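Local structure of probable antibiotics synthesis protein (1V70) at residues L9-P14 against A18-F23; Q39-H44 against S49-Y54. The protein is of unknown function but probably binds a metal ion as a small cupin-fold protein, possibly linked to antibiotic synthesis. All coordinates share one frame; numbering follows the deposited sequence.

Overall arrangement
The two contacts follow one another along the chain, contact 1 closing before contact 2 opens, and their centres lie about 15 Å apart. Both reach the antiparallel sheet that holds strands 18-25 and 50-55: contact 1 lays the loop after helix 6-9 along its outermost strand 18-25, whereas contact 2 spans from its strand 50-55 to strand 40-44 of the second sheet. A probable hydrogen bond, N13 O to Q39 NE2 at 2.8 Å, joins segments 9-14 and 39-44. Contact 1 thus flanks the sheet's outer edge, about 11 Å from the chain centre, while contact 2, about 5 Å from it, lines the interior between the sheets, where cupins usually hold their metal or ligand.

Contact 1. Residues L9-P14 against A18-F23; sequences LARYNP and AKIPVF. With NA (sodium ion), chain B.
R11 and I20 meet across a cupin-fold edge, where the loop 9-14 is laid along the outermost strand 18-25 of one sheet. The touching parts run in opposed directions, 163° apart, yet the loop is not an added strand: the CA atoms of N13 and A18 are 5.5 Å apart, those of L9 and I20 already 7.4 Å, and the two segments share no hydrogen bond. The strand's own backbone bonds go to strand 28-35, interrupted by a classic beta bulge where V22 and F23 both face Y30. F23 packs its ring against F78 of the second subunit.

The contact is therefore carried by van der Waals packing. The side chains of R11 and I20 lie alongside each other and run antiparallel. R11 CG stands between the backbone N and the carbonyl carbon (chi1 64°), from which the chain runs extended to NE and so passes over the isoleucine. Its CG lies 3.7 Å from I20 CD1, and I20 CG1 sits 3.5 Å above the guanidinium plane, displaced toward its rim. Further out, R11 NH1 comes within 3.7 Å of A18 CB. The apolar contacts continue at the other end, where L9 CD1 meets V22 CG2 at 4.1 Å. N13 adds only its CB, against A18 CB; its OD1 turns forward along the chain and accepts from E15 N.

Polar interactions gather instead at the bulge, where a sodium ion is bound by one protein atom and five waters. That atom is V22 O, at 2.3 Å from the sodium. Waters 1 and 2 also link the ion to P21 O: water 1 donates to it weakly, and water 2 gives it a hydrogen bond of 2.9 Å.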
loop_
_atom_site.group_PDB
_atom_site.type_symbol
_atom_site.label_atom_id
_atom_site.label_comp_id
_atom_site.label_asym_id
_atom_site.label_seq_id
_atom_site.Cartn_x
_atom_site.Cartn_y
_atom_site.Cartn_z
ATOM N N LEU A 9 -7.291 -10.404 8.015
ATOM C CA LEU A 9 -6.371 -11.317 7.340
ATOM C C LEU A 9 -5.074 -11.582 8.092
ATOM O O LEU A 9 -4.437 -12.615 7.885
ATOM C CB LEU A 9 -6.024 -10.782 5.951
ATOM C CG LEU A 9 -7.164 -10.679 4.938
ATOM C CD1 LEU A 9 -6.617 -10.179 3.611
ATOM C CD2 LEU A 9 -7.826 -12.038 4.765
ATOM N N ALA A 10 -4.681 -10.646 8.949
ATOM C CA ALA A 10 -3.446 -10.780 9.714
ATOM C C ALA A 10 -3.351 -12.108 10.457
ATOM O O ALA A 10 -4.298 -12.538 11.118
ATOM C CB ALA A 10 -3.318 -9.619 10.695
ATOM N N ARG A 11 -2.196 -12.752 10.337
ATOM C CA ARG A 11 -1.938 -14.034 10.985
ATOM C C ARG A 11 -0.429 -14.234 11.029
ATOM O O ARG A 11 0.304 -13.609 10.265
ATOM C CB ARG A 11 -2.597 -15.175 10.198
ATOM C CG ARG A 11 -2.034 -15.356 8.800
ATOM C CD ARG A 11 -2.703 -16.493 8.034
ATOM N NE ARG A 11 -2.125 -16.637 6.701
ATOM C CZ ARG A 11 -0.921 -17.147 6.454
ATOM N NH1 ARG A 11 -0.158 -17.580 7.450
ATOM N NH2 ARG A 11 -0.466 -17.198 5.209
ATOM N N TYR A 12 0.034 -15.105 11.917
ATOM C CA TYR A 12 1.462 -15.364 12.050
ATOM C C TYR A 12 1.802 -16.836 11.847
ATOM O O TYR A 12 0.941 -17.708 11.952
ATOM C CB TYR A 12 1.941 -14.879 13.419
ATOM C CG TYR A 12 1.850 -13.376 13.559
ATOM C CD1 TYR A 12 2.864 -12.549 13.077
ATOM C CD2 TYR A 12 0.720 -12.776 14.114
ATOM C CE1 TYR A 12 2.754 -11.162 13.140
ATOM C CE2 TYR A 12 0.599 -11.390 14.181
ATOM C CZ TYR A 12 1.619 -10.590 13.691
ATOM O OH TYR A 12 1.502 -9.220 13.737
ATOM N N ASN A 13 3.068 -17.097 11.545
ATOM C CA ASN A 13 3.557 -18.449 11.299
ATOM C C ASN A 13 4.777 -18.652 12.194
ATOM O O ASN A 13 5.743 -17.899 12.109
ATOM C CB ASN A 13 3.955 -18.576 9.824
ATOM C CG ASN A 13 4.370 -19.982 9.443
ATOM O OD1 ASN A 13 4.945 -20.713 10.248
ATOM N ND2 ASN A 13 4.094 -20.360 8.201
ATOM N N PRO A 14 4.747 -19.669 13.070
ATOM C CA PRO A 14 5.888 -19.913 13.960
ATOM C C PRO A 14 7.148 -20.416 13.258
ATOM O O PRO A 14 8.255 -20.277 13.782
ATOM C CB PRO A 14 5.331 -20.931 14.955
ATOM C CG PRO A 14 4.372 -21.712 14.119
ATOM C CD PRO A 14 3.662 -20.635 13.325
ATOM N N ALA A 18 5.225 -15.014 7.581
ATOM C CA ALA A 18 4.013 -15.319 6.839
ATOM C C ALA A 18 3.785 -14.288 5.739
ATOM O O ALA A 18 3.900 -13.079 5.969
ATOM C CB ALA A 18 2.815 -15.341 7.783
ATOM N N LYS A 19 3.491 -14.774 4.538
ATOM C CA LYS A 19 3.194 -13.917 3.398
ATOM C C LYS A 19 1.713 -14.156 3.142
ATOM O O LYS A 19 1.293 -15.263 2.801
ATOM C CB LYS A 19 4.037 -14.311 2.185
ATOM C CG LYS A 19 5.526 -14.044 2.378
ATOM C CD LYS A 19 6.342 -14.365 1.131
ATOM C CE LYS A 19 6.020 -13.423 -0.020
ATOM N NZ LYS A 19 4.635 -13.598 -0.542
ATOM N N ILE A 20 0.925 -13.108 3.328
ATOM C CA ILE A 20 -0.520 -13.189 3.192
ATOM C C ILE A 20 -1.020 -12.432 1.966
ATOM O O ILE A 20 -1.055 -11.206 1.965
ATOM C CB ILE A 20 -1.176 -12.599 4.457
ATOM C CG1 ILE A 20 -0.632 -13.321 5.694
ATOM C CG2 ILE A 20 -2.688 -12.703 4.371
ATOM C CD1 ILE A 20 -0.676 -12.493 6.967
ATOM N N PRO A 21 -1.408 -13.149 0.900
ATOM C CA PRO A 21 -1.899 -12.475 -0.305
ATOM C C PRO A 21 -3.242 -11.798 -0.062
ATOM O O PRO A 21 -4.151 -12.394 0.509
ATOM C CB PRO A 21 -2.012 -13.623 -1.309
ATOM C CG PRO A 21 -0.984 -14.605 -0.840
ATOM C CD PRO A 21 -1.194 -14.584 0.646
ATOM N N VAL A 22 -3.355 -10.543 -0.477
ATOM C CA VAL A 22 -4.601 -9.803 -0.329
ATOM C C VAL A 22 -5.255 -9.763 -1.710
ATOM O O VAL A 22 -6.367 -10.259 -1.895
ATOM C CB VAL A 22 -4.343 -8.368 0.186
ATOM C CG1 VAL A 22 -5.666 -7.631 0.358
ATOM C CG2 VAL A 22 -3.596 -8.418 1.516
ATOM N N PHE A 23 -4.547 -9.178 -2.672
ATOM C CA PHE A 23 -5.000 -9.087 -4.059
ATOM C C PHE A 23 -3.811 -9.444 -4.942
ATOM O O PHE A 23 -2.655 -9.260 -4.550
ATOM C CB PHE A 23 -5.437 -7.669 -4.431
ATOM C CG PHE A 23 -6.479 -7.082 -3.526
ATOM C CD1 PHE A 23 -7.716 -7.696 -3.355
ATOM C CD2 PHE A 23 -6.224 -5.887 -2.860
ATOM C CE1 PHE A 23 -8.685 -7.121 -2.532
ATOM C CE2 PHE A 23 -7.179 -5.308 -2.040
ATOM C CZ PHE A 23 -8.413 -5.923 -1.874
HETATM NA NA NA B . -7.634 -12.200 -2.087
HETATM O O HOH W 1 -5.624 -13.778 -2.139
HETATM O O HOH W 2 -7.082 -12.437 0.476
HETATM O O HOH W 3 -9.611 -10.942 -2.847
HETATM O O HOH W 4 -7.468 -13.028 -4.533
HETATM O O HOH W 5 -9.081 -14.326 -1.631
#

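Contact 2. Residues Q39-H44 against S49-Y54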
loop_
_atom_site.group_PDB
_atom_site.type_symbol
_atom_site.label_atom_id
_atom_site.label_comp_id
_atom_site.label_asym_id
_atom_site.label_seq_id
_atom_site.Cartn_x
_atom_site.Cartn_y
_atom_site.Cartn_z
ATOM N N GLN A 39 12.194 -13.199 12.687
ATOM C CA GLN A 39 11.872 -13.622 11.333
ATOM C C GLN A 39 12.279 -12.565 10.317
ATOM O O GLN A 39 12.535 -11.407 10.672
ATOM C CB GLN A 39 10.382 -13.948 11.221
ATOM C CG GLN A 39 9.970 -15.081 12.152
ATOM C CD GLN A 39 8.578 -15.594 11.870
ATOM O OE1 GLN A 39 7.674 -14.825 11.551
ATOM N NE2 GLN A 39 8.391 -16.903 12.007
ATOM N N ALA A 40 12.338 -12.961 9.052
ATOM C CA ALA A 40 12.760 -12.036 8.017
ATOM C C ALA A 40 12.492 -12.525 6.608
ATOM O O ALA A 40 12.209 -13.705 6.381
ATOM C CB ALA A 40 14.260 -11.767 8.171
ATOM N N GLN A 41 12.556 -11.591 5.666
ATOM C CA GLN A 41 12.494 -11.909 4.287
ATOM C C GLN A 41 13.899 -11.828 3.838
ATOM O O GLN A 41 14.553 -10.797 3.920
ATOM C CB GLN A 41 11.673 -10.850 3.552
ATOM C CG GLN A 41 11.667 -11.157 1.980
ATOM C CD GLN A 41 10.695 -10.276 1.226
ATOM O OE1 GLN A 41 10.777 -9.056 1.214
ATOM N NE2 GLN A 41 9.764 -10.953 0.524
ATOM N N LYS A 42 14.465 -12.943 3.392
ATOM C CA LYS A 42 15.864 -12.961 2.982
ATOM C C LYS A 42 16.102 -11.953 1.872
ATOM O O LYS A 42 15.204 -11.649 1.086
ATOM C CB LYS A 42 16.273 -14.354 2.493
ATOM C CG LYS A 42 16.017 -15.482 3.473
ATOM C CD LYS A 42 16.474 -16.813 2.888
ATOM C CE LYS A 42 16.161 -17.970 3.817
ATOM N NZ LYS A 42 14.696 -18.106 4.049
ATOM N N VAL A 43 17.324 -11.438 1.814
ATOM C CA VAL A 43 17.691 -10.465 0.801
ATOM C C VAL A 43 17.596 -11.093 -0.578
ATOM O O VAL A 43 18.057 -12.215 -0.795
ATOM C CB VAL A 43 19.126 -9.958 1.021
ATOM C CG1 VAL A 43 19.528 -9.009 -0.098
ATOM C CG2 VAL A 43 19.218 -9.266 2.370
ATOM N N HIS A 44 16.988 -10.376 -1.511
ATOM C CA HIS A 44 16.956 -10.884 -2.860
ATOM C C HIS A 44 16.772 -9.748 -3.862
ATOM O O HIS A 44 16.648 -8.585 -3.500
ATOM C CB HIS A 44 15.789 -11.866 -2.944
ATOM C CG HIS A 44 14.494 -11.129 -2.727
ATOM N ND1 HIS A 44 13.584 -10.926 -3.712
ATOM C CD2 HIS A 44 13.963 -10.622 -1.532
ATOM C CE1 HIS A 44 12.534 -10.326 -3.126
ATOM N NE2 HIS A 44 12.732 -10.130 -1.820
ATOM N N SER A 49 10.957 -5.862 -11.121
ATOM C CA SER A 49 9.837 -5.464 -10.275
ATOM C C SER A 49 10.292 -4.527 -9.169
ATOM O O SER A 49 11.367 -4.709 -8.600
ATOM C CB SER A 49 9.177 -6.689 -9.635
ATOM O OG SER A 49 8.590 -7.545 -10.600
ATOM N N ASP A 50 9.479 -3.515 -8.880
ATOM C CA ASP A 50 9.781 -2.588 -7.798
ATOM C C ASP A 50 8.965 -3.077 -6.609
ATOM O O ASP A 50 7.922 -3.704 -6.782
ATOM C CB ASP A 50 9.353 -1.155 -8.137
ATOM C CG ASP A 50 10.192 -0.530 -9.234
ATOM O OD1 ASP A 50 11.395 -0.839 -9.324
ATOM O OD2 ASP A 50 9.647 0.292 -9.998
ATOM N N LYS A 51 9.444 -2.800 -5.402
ATOM C CA LYS A 51 8.724 -3.214 -4.208
ATOM C C LYS A 51 8.709 -2.093 -3.181
ATOM O O LYS A 51 9.672 -1.339 -3.058
ATOM C CB LYS A 51 9.367 -4.468 -3.598
ATOM C CG LYS A 51 8.677 -4.948 -2.330
ATOM C CD LYS A 51 9.426 -6.097 -1.678
ATOM C CE LYS A 51 9.415 -7.330 -2.554
ATOM N NZ LYS A 51 10.158 -8.447 -1.913
ATOM N N VAL A 52 7.602 -1.971 -2.462
ATOM C CA VAL A 52 7.483 -0.967 -1.415
ATOM C C VAL A 52 6.978 -1.630 -0.140
ATOM O O VAL A 52 5.983 -2.364 -0.161
ATOM C CB VAL A 52 6.498 0.167 -1.787
ATOM C CG1 VAL A 52 6.382 1.155 -0.628
ATOM C CG2 VAL A 52 6.971 0.885 -3.039
ATOM N N TYR A 53 7.685 -1.386 0.959
ATOM C CA TYR A 53 7.320 -1.908 2.275
ATOM C C TYR A 53 6.697 -0.763 3.066
ATOM O O TYR A 53 7.253 0.337 3.097
ATOM C CB TYR A 53 8.554 -2.356 3.059
ATOM C CG TYR A 53 9.337 -3.509 2.485
ATOM C CD1 TYR A 53 8.906 -4.828 2.642
ATOM C CD2 TYR A 53 10.555 -3.287 1.848
ATOM C CE1 TYR A 53 9.676 -5.894 2.187
ATOM C CE2 TYR A 53 11.330 -4.343 1.387
ATOM C CZ TYR A 53 10.890 -5.641 1.564
ATOM O OH TYR A 53 11.682 -6.684 1.142
ATOM N N TYR A 54 5.560 -1.014 3.706
ATOM C CA TYR A 54 4.901 -0.008 4.539
ATOM C C TYR A 54 4.623 -0.663 5.891
ATOM O O TYR A 54 4.029 -1.741 5.951
ATOM C CB TYR A 54 3.587 0.459 3.911
ATOM C CG TYR A 54 2.791 1.383 4.813
ATOM C CD1 TYR A 54 3.201 2.696 5.039
ATOM C CD2 TYR A 54 1.644 0.932 5.467
ATOM C CE1 TYR A 54 2.490 3.537 5.897
ATOM C CE2 TYR A 54 0.927 1.764 6.326
ATOM C CZ TYR A 54 1.355 3.064 6.535
ATOM O OH TYR A 54 0.645 3.894 7.373
#
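Q41 and Y53 meet between the two sheets of the cupin sandwich, whose strands 40-44 and 50-55 belong to different sheets. The axes of segments 40-44 and 50-54 approach no closer than 12.3 Å, so the contact is made through side chains alone. Q41 can be followed outward. Its CB points to the other strand, and CG is anti to the backbone N (chi1 177°), which sends the extended chain straight across. CD is the first atom to come near, 3.7 Å from K51 NZ. OE1 then accepts from Y53 OH at 2.5 Å, a short distance to be read with care since Q41 and K51 are each modelled in two conformers. The hydroxyl approaches nearly end-on, with a C=O...O angle of 163°, while amide and phenol planes are turned 65° apart and OE1 lies at the edge of the tyrosine ring. K51 NZ gives the same oxygen a second, weak bond of 3.2 Å. NE2, the other branch, is hydrogen-bonded to Y33 OH.

K51 comes from the opposite direction, bent at its third torsion, and delivers NZ to the edge of the H44 imidazole, 3.1 Å from NE2. Its stronger partner is H85 NE2, and H46 packs against H44 and K51. Read from the first cupin motif, H44 and H46 are its His-x-His and K51 stands where the glutamate ligand usually does; H85 fits the second motif. As in metal-binding cupins, such histidines could hold a metal. Here the lysine nitrogen, in place of the usual carboxylate, sits among them, and the one modelled ion, a sodium, is bound elsewhere, at V22 O; whether this site takes a metal is left open.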